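Local coordinates for BAR/IMD domain-containing adapter protein 2-like 2 (Mus musculus, PDB 3OK8) that binds phosphoinositides through its IMD domain and induces planar or gently curved membrane structures, at residues Gln122-Glu127 and Ala169-Ser174; Ser81-His86 and Gly209-Arg214. One frame throughout, in Å; residues are numbered along the deposited sequence. Where two conformers were deposited one is given.

Contact 1 of 2, residues Gln122-Glu127 and Ala169-Ser174; sequences QHYEIE and AFVSES
Tyr124 reaches across to Phe170, Val171 and Ser174, and its ring can be followed outward from the backbone. Its CB leaves to one side of the line to helix 169-174, but the end of the side chain comes nearer. The first torsion sets CG anti to the backbone N (chi1 165°), and from there the ring extends to the other helix. Along one side of the ring, CD2 is 3.7 Å from Phe170 CZ and 3.3 Å from Ser174 OG, which lies at the ring edge near its plane. One atom further out, CE2 lies 3.4 Å from Ser174 CB. The tip, OH, comes near the methyl CG2 of Val171. It also hydrogen-bonds a water at 2.8 Å, and that water donates to Val171 O at 2.7 Å. The phenol is thus tied to the backbone of helix 169-174 through one water, which also satisfies a polar atom of a buried residue.

The two segments belong to the three-helix bundle of the IMD (I-BAR) domain and run antiparallel, at 159°. Helix 5-66 completes the bundle here: Thr14 and Met15 touch Tyr124, and Phe10 touches Val171.

The CB of Phe170 is directed toward helix 122-127. Its ring is nearly parallel to that of Tyr124, with planes at 11°. The rings are displaced, centroids 5.6 Å apart, and little of one covers the other. Besides the CD2 to CZ approach, Tyr124 CE2 is close to Phe170 CE1. Ser174 OG sits over one face of the Phe170 ring, offset toward the rim. Glu127 runs out extended and passes Phe170 in the opposite direction, with its CB 3.7 Å from Phe170 CE2. Its carboxylate forms a salt bridge with Arg131, which also touches Phe170.

Contact 2 of 2, residues Ser81-His86 and Gly209-Arg214; sequences SDTQRH and GMLQNR
Helices 81-86 and 209-214 run antiparallel, with their axes at 169° and 11.6 Å apart at closest approach. Thr83 and Met210 are the closest pair of the two backbones, their CA atoms 8.2 Å apart.

Thr83 sends its CB toward helix 209-214 and uses both of its branches. Its methyl CG2 is anti to the backbone N and meets Met210 CE at 3.7 Å. Leu211 CD2 lies a little further from the same methyl, at 4.2 Å. In the Arg214 conformer given, one of two deposited, Arg214 NE lies 3.6 Å from Thr83 OG1, with no hydrogen bond. The polar partner of the hydroxyl is Gln79 O, one turn back on its own helix.

Met210 bends at chi3 (-85°), which places CE between two residues of the facing helix. That methyl touches Thr83 CG2 and also His86 CB, the latter at 3.7 Å. Arg214 is bent at chi2, and in the same conformer its NH2 makes only weak hydrogen bonds, to Met210 O and Asn213 OD1. An alanine at Thr83 would probably open a gap beside Met210 CE and Leu211 CD2, and would leave Gln79 O without its hydroxyl partner.

Phe54 of helix 5-66 packs on Ser81 and Gln84. Leu211 also packs on Phe200 of the second subunit. Long antiparallel helices meeting each other and a partner chain in this way are characteristic of the I-BAR domain, an antiparallel dimer of three-helix bundles.

Both contacts join helix 71-147 to helix 153-217, and all four segments lie within the IMD domain. Their centres are 59 Å apart, one in each half of the long molecule, and their nearest atoms are about 49 Å apart. Along the chain the order is 81-86, 122-127, 169-174, 209-214, so the segments of contact 1 fall between those of contact 2. This is the pattern of a long helical hairpin. Its two arms meet in both halves of the bundle, consistent with the extended I-BAR domain that forms planar or gently curved membranes. Contact 2 also borders the second subunit, whereas no other chain of the assembly touches the segments of contact 1.

Contact 1 of 2, residues Gln122-Glu127 and Ala169-Ser174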
loop_
_atom_site.group_PDB
_atom_site.type_symbol
_atom_site.label_atom_id
_atom_site.label_comp_id
_atom_site.label_asym_id
_atom_site.label_seq_id
_atom_site.Cartn_x
_atom_site.Cartn_y
_atom_site.Cartn_z
ATOM N N GLN A 122 -41.113 1.679 -15.698
ATOM C CA GLN A 122 -42.247 2.388 -16.296
ATOM C C GLN A 122 -43.049 1.476 -17.206
ATOM O O GLN A 122 -44.276 1.445 -17.147
ATOM C CB GLN A 122 -41.774 3.593 -17.111
ATOM C CG GLN A 122 -41.419 4.826 -16.295
ATOM C CD GLN A 122 -40.610 5.838 -17.096
ATOM O OE1 GLN A 122 -40.072 6.800 -16.541
ATOM N NE2 GLN A 122 -40.511 5.618 -18.408
ATOM N N HIS A 123 -42.347 0.751 -18.070
ATOM C CA HIS A 123 -42.980 -0.217 -18.956
ATOM C C HIS A 123 -43.856 -1.155 -18.135
ATOM O O HIS A 123 -45.013 -1.391 -18.470
ATOM C CB HIS A 123 -41.915 -1.011 -19.713
ATOM C CG HIS A 123 -42.469 -1.966 -20.726
ATOM N ND1 HIS A 123 -42.807 -3.267 -20.416
ATOM C CD2 HIS A 123 -42.722 -1.817 -22.049
ATOM C CE1 HIS A 123 -43.248 -3.876 -21.501
ATOM N NE2 HIS A 123 -43.205 -3.020 -22.507
ATOM N N TYR A 124 -43.299 -1.674 -17.047
ATOM C CA TYR A 124 -44.028 -2.592 -16.193
ATOM C C TYR A 124 -45.251 -1.944 -15.570
ATOM O O TYR A 124 -46.347 -2.485 -15.644
ATOM C CB TYR A 124 -43.141 -3.139 -15.087
ATOM C CG TYR A 124 -43.934 -3.805 -13.990
ATOM C CD1 TYR A 124 -44.136 -3.176 -12.769
ATOM C CD2 TYR A 124 -44.503 -5.054 -14.185
ATOM C CE1 TYR A 124 -44.871 -3.783 -11.768
ATOM C CE2 TYR A 124 -45.235 -5.667 -13.193
ATOM C CZ TYR A 124 -45.421 -5.030 -11.989
ATOM O OH TYR A 124 -46.157 -5.653 -11.005
ATOM N N GLU A 125 -45.071 -0.793 -14.934
ATOM C CA GLU A 125 -46.205 -0.148 -14.290
ATOM C C GLU A 125 -47.352 0.108 -15.275
ATOM O O GLU A 125 -48.503 -0.235 -15.005
ATOM C CB GLU A 125 -45.786 1.151 -13.617
ATOM C CG GLU A 125 -46.742 1.565 -12.518
ATOM C CD GLU A 125 -46.428 2.929 -11.951
ATOM O OE1 GLU A 125 -45.230 3.293 -11.884
ATOM O OE2 GLU A 125 -47.386 3.633 -11.571
ATOM N N ILE A 126 -47.023 0.702 -16.417
ATOM C CA ILE A 126 -48.014 1.066 -17.415
ATOM C C ILE A 126 -48.756 -0.146 -17.970
ATOM O O ILE A 126 -49.946 -0.064 -18.239
ATOM C CB ILE A 126 -47.391 1.867 -18.573
ATOM C CG1 ILE A 126 -48.484 2.546 -19.400
ATOM C CG2 ILE A 126 -46.539 0.970 -19.449
ATOM C CD1 ILE A 126 -47.952 3.392 -20.542
ATOM N N GLU A 127 -48.069 -1.270 -18.142
ATOM C CA GLU A 127 -48.743 -2.455 -18.655
ATOM C C GLU A 127 -49.649 -3.051 -17.598
ATOM O O GLU A 127 -50.707 -3.580 -17.916
ATOM C CB GLU A 127 -47.767 -3.520 -19.156
ATOM C CG GLU A 127 -48.492 -4.755 -19.684
ATOM C CD GLU A 127 -47.604 -5.748 -20.424
ATOM O OE1 GLU A 127 -48.143 -6.787 -20.858
ATOM O OE2 GLU A 127 -46.383 -5.505 -20.574
ATOM N N ALA A 169 -49.844 -14.512 -15.533
ATOM C CA ALA A 169 -48.617 -14.841 -16.245
ATOM C C ALA A 169 -47.659 -13.662 -16.262
ATOM O O ALA A 169 -46.514 -13.792 -15.842
ATOM C CB ALA A 169 -48.926 -15.276 -17.660
ATOM N N PHE A 170 -48.146 -12.529 -16.765
ATOM C CA PHE A 170 -47.399 -11.272 -16.855
ATOM C C PHE A 170 -46.831 -10.817 -15.509
ATOM O O PHE A 170 -45.637 -10.591 -15.377
ATOM C CB PHE A 170 -48.302 -10.184 -17.459
ATOM C CG PHE A 170 -47.925 -8.769 -17.074
ATOM C CD1 PHE A 170 -48.443 -8.182 -15.928
ATOM C CD2 PHE A 170 -47.092 -8.013 -17.882
ATOM C CE1 PHE A 170 -48.119 -6.887 -15.581
ATOM C CE2 PHE A 170 -46.766 -6.719 -17.540
ATOM C CZ PHE A 170 -47.282 -6.152 -16.388
ATOM N N VAL A 171 -47.699 -10.685 -14.518
ATOM C CA VAL A 171 -47.303 -10.295 -13.177
ATOM C C VAL A 171 -46.252 -11.240 -12.596
ATOM O O VAL A 171 -45.325 -10.809 -11.917
ATOM C CB VAL A 171 -48.538 -10.241 -12.246
ATOM C CG1 VAL A 171 -48.400 -11.223 -11.099
ATOM C CG2 VAL A 171 -48.804 -8.822 -11.762
ATOM N N SER A 172 -46.398 -12.532 -12.870
ATOM C CA SER A 172 -45.481 -13.532 -12.337
ATOM C C SER A 172 -44.128 -13.432 -13.028
ATOM O O SER A 172 -43.075 -13.570 -12.401
ATOM C CB SER A 172 -46.069 -14.930 -12.535
ATOM O OG SER A 172 -45.138 -15.937 -12.180
ATOM N N GLU A 173 -44.175 -13.180 -14.331
ATOM C CA GLU A 173 -42.977 -13.070 -15.149
ATOM C C GLU A 173 -42.194 -11.788 -14.845
ATOM O O GLU A 173 -40.961 -11.775 -14.887
ATOM C CB GLU A 173 -43.364 -13.120 -16.629
ATOM C CG GLU A 173 -42.241 -12.774 -17.595
ATOM C CD GLU A 173 -41.082 -13.766 -17.539
ATOM O OE1 GLU A 173 -41.356 -14.983 -17.421
ATOM O OE2 GLU A 173 -39.903 -13.324 -17.622
ATOM N N SER A 174 -42.918 -10.712 -14.553
ATOM C CA SER A 174 -42.314 -9.421 -14.249
ATOM C C SER A 174 -41.504 -9.462 -12.967
ATOM O O SER A 174 -40.393 -8.904 -12.909
ATOM C CB SER A 174 -43.390 -8.351 -14.122
ATOM O OG SER A 174 -43.927 -8.030 -15.387
HETATM O O HOH W 1 -45.110 -8.278 -10.879
#

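Contact 2 of 2, residues Ser81-His86 and Gly209-Arg214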
loop_
_atom_site.group_PDB
_atom_site.type_symbol
_atom_site.label_atom_id
_atom_site.label_comp_id
_atom_site.label_asym_id
_atom_site.label_seq_id
_atom_site.Cartn_x
_atom_site.Cartn_y
_atom_site.Cartn_z
ATOM N N SER A 81 16.464 0.771 -3.169
ATOM C CA SER A 81 15.653 1.780 -3.841
ATOM C C SER A 81 15.197 1.280 -5.213
ATOM O O SER A 81 14.036 1.438 -5.577
ATOM C CB SER A 81 16.396 3.103 -3.987
ATOM O OG SER A 81 17.337 3.035 -5.044
ATOM N N ASP A 82 16.108 0.692 -5.980
ATOM C CA ASP A 82 15.735 0.093 -7.257
ATOM C C ASP A 82 14.575 -0.894 -7.105
ATOM O O ASP A 82 13.638 -0.879 -7.908
ATOM C CB ASP A 82 16.942 -0.585 -7.912
ATOM C CG ASP A 82 17.977 0.413 -8.388
ATOM O OD1 ASP A 82 17.724 1.636 -8.259
ATOM O OD2 ASP A 82 19.040 -0.021 -8.887
ATOM N N THR A 83 14.634 -1.736 -6.073
ATOM C CA THR A 83 13.567 -2.710 -5.809
ATOM C C THR A 83 12.238 -2.039 -5.518
ATOM O O THR A 83 11.199 -2.434 -6.063
ATOM C CB THR A 83 13.881 -3.599 -4.598
ATOM O OG1 THR A 83 15.099 -4.307 -4.833
ATOM C CG2 THR A 83 12.745 -4.615 -4.355
ATOM N N GLN A 84 12.268 -1.041 -4.640
ATOM C CA GLN A 84 11.057 -0.330 -4.307
ATOM C C GLN A 84 10.511 0.307 -5.584
ATOM O O GLN A 84 9.311 0.247 -5.852
ATOM C CB GLN A 84 11.297 0.691 -3.190
ATOM C CG GLN A 84 10.089 1.596 -2.914
ATOM C CD GLN A 84 9.957 2.686 -3.961
ATOM O OE1 GLN A 84 8.880 3.253 -4.164
ATOM N NE2 GLN A 84 11.067 2.982 -4.641
ATOM N N ARG A 85 11.384 0.881 -6.411
ATOM C CA ARG A 85 10.911 1.443 -7.674
ATOM C C ARG A 85 10.148 0.402 -8.494
ATOM O O ARG A 85 9.106 0.701 -9.061
ATOM C CB ARG A 85 12.056 2.031 -8.483
ATOM C CG ARG A 85 11.604 2.833 -9.686
ATOM C CD ARG A 85 12.734 3.714 -10.220
ATOM N NE ARG A 85 13.939 2.962 -10.578
ATOM C CZ ARG A 85 15.108 3.063 -9.947
ATOM N NH1 ARG A 85 16.145 2.345 -10.355
ATOM N NH2 ARG A 85 15.248 3.884 -8.910
ATOM N N HIS A 86 10.647 -0.831 -8.524
ATOM C CA HIS A 86 10.005 -1.907 -9.291
ATOM C C HIS A 86 8.652 -2.308 -8.725
ATOM O O HIS A 86 7.681 -2.395 -9.467
ATOM C CB HIS A 86 10.899 -3.139 -9.374
ATOM C CG HIS A 86 12.196 -2.891 -10.076
ATOM N ND1 HIS A 86 12.262 -2.357 -11.345
ATOM C CD2 HIS A 86 13.476 -3.116 -9.693
ATOM C CE1 HIS A 86 13.528 -2.255 -11.712
ATOM N NE2 HIS A 86 14.285 -2.708 -10.725
ATOM N N GLY A 209 8.038 -12.774 -5.103
ATOM C CA GLY A 209 9.078 -13.368 -5.920
ATOM C C GLY A 209 10.445 -12.728 -5.718
ATOM O O GLY A 209 11.406 -13.411 -5.385
ATOM N N MET A 210 10.536 -11.416 -5.906
ATOM C CA MET A 210 11.829 -10.748 -5.831
ATOM C C MET A 210 12.354 -10.550 -4.423
ATOM O O MET A 210 13.555 -10.412 -4.229
ATOM C CB MET A 210 11.812 -9.414 -6.567
ATOM C CG MET A 210 10.643 -8.554 -6.244
ATOM S SD MET A 210 10.294 -7.573 -7.707
ATOM C CE MET A 210 11.436 -6.221 -7.459
ATOM N N LEU A 211 11.468 -10.527 -3.439
ATOM C CA LEU A 211 11.911 -10.323 -2.072
ATOM C C LEU A 211 12.498 -11.586 -1.463
ATOM O O LEU A 211 13.258 -11.510 -0.503
ATOM C CB LEU A 211 10.792 -9.766 -1.192
ATOM C CG LEU A 211 10.512 -8.276 -1.395
ATOM C CD1 LEU A 211 9.647 -7.742 -0.276
ATOM C CD2 LEU A 211 11.815 -7.490 -1.463
ATOM N N GLN A 212 12.172 -12.743 -2.026
ATOM C CA GLN A 212 12.678 -13.996 -1.482
ATOM C C GLN A 212 14.157 -14.141 -1.810
ATOM O O GLN A 212 14.906 -14.817 -1.094
ATOM C CB GLN A 212 11.868 -15.184 -2.011
ATOM C CG GLN A 212 10.401 -15.085 -1.629
ATOM C CD GLN A 212 9.667 -16.408 -1.715
ATOM O OE1 GLN A 212 9.126 -16.892 -0.724
ATOM N NE2 GLN A 212 9.655 -17.002 -2.895
ATOM N N ASN A 213 14.574 -13.499 -2.895
ATOM C CA ASN A 213 15.974 -13.492 -3.258
ATOM C C ASN A 213 16.684 -12.240 -2.744
ATOM O O ASN A 213 17.763 -12.360 -2.191
ATOM C CB ASN A 213 16.164 -13.698 -4.766
ATOM C CG ASN A 213 15.932 -12.437 -5.562
ATOM O OD1 ASN A 213 16.773 -11.533 -5.582
ATOM N ND2 ASN A 213 14.787 -12.366 -6.225
ATOM N N ARG A 214 16.086 -11.054 -2.885
ATOM C CA ARG A 214 16.734 -9.851 -2.386
ATOM C C ARG A 214 17.179 -10.049 -0.945
ATOM O O ARG A 214 18.326 -9.797 -0.619
ATOM C CB ARG A 214 15.815 -8.630 -2.479
ATOM C CG ARG A 214 15.453 -8.180 -3.886
ATOM C CD ARG A 214 16.642 -8.101 -4.809
ATOM N NE ARG A 214 16.271 -7.506 -6.091
ATOM C CZ ARG A 214 15.531 -8.116 -7.017
ATOM N NH1 ARG A 214 15.245 -7.495 -8.153
ATOM N NH2 ARG A 214 15.074 -9.346 -6.810
#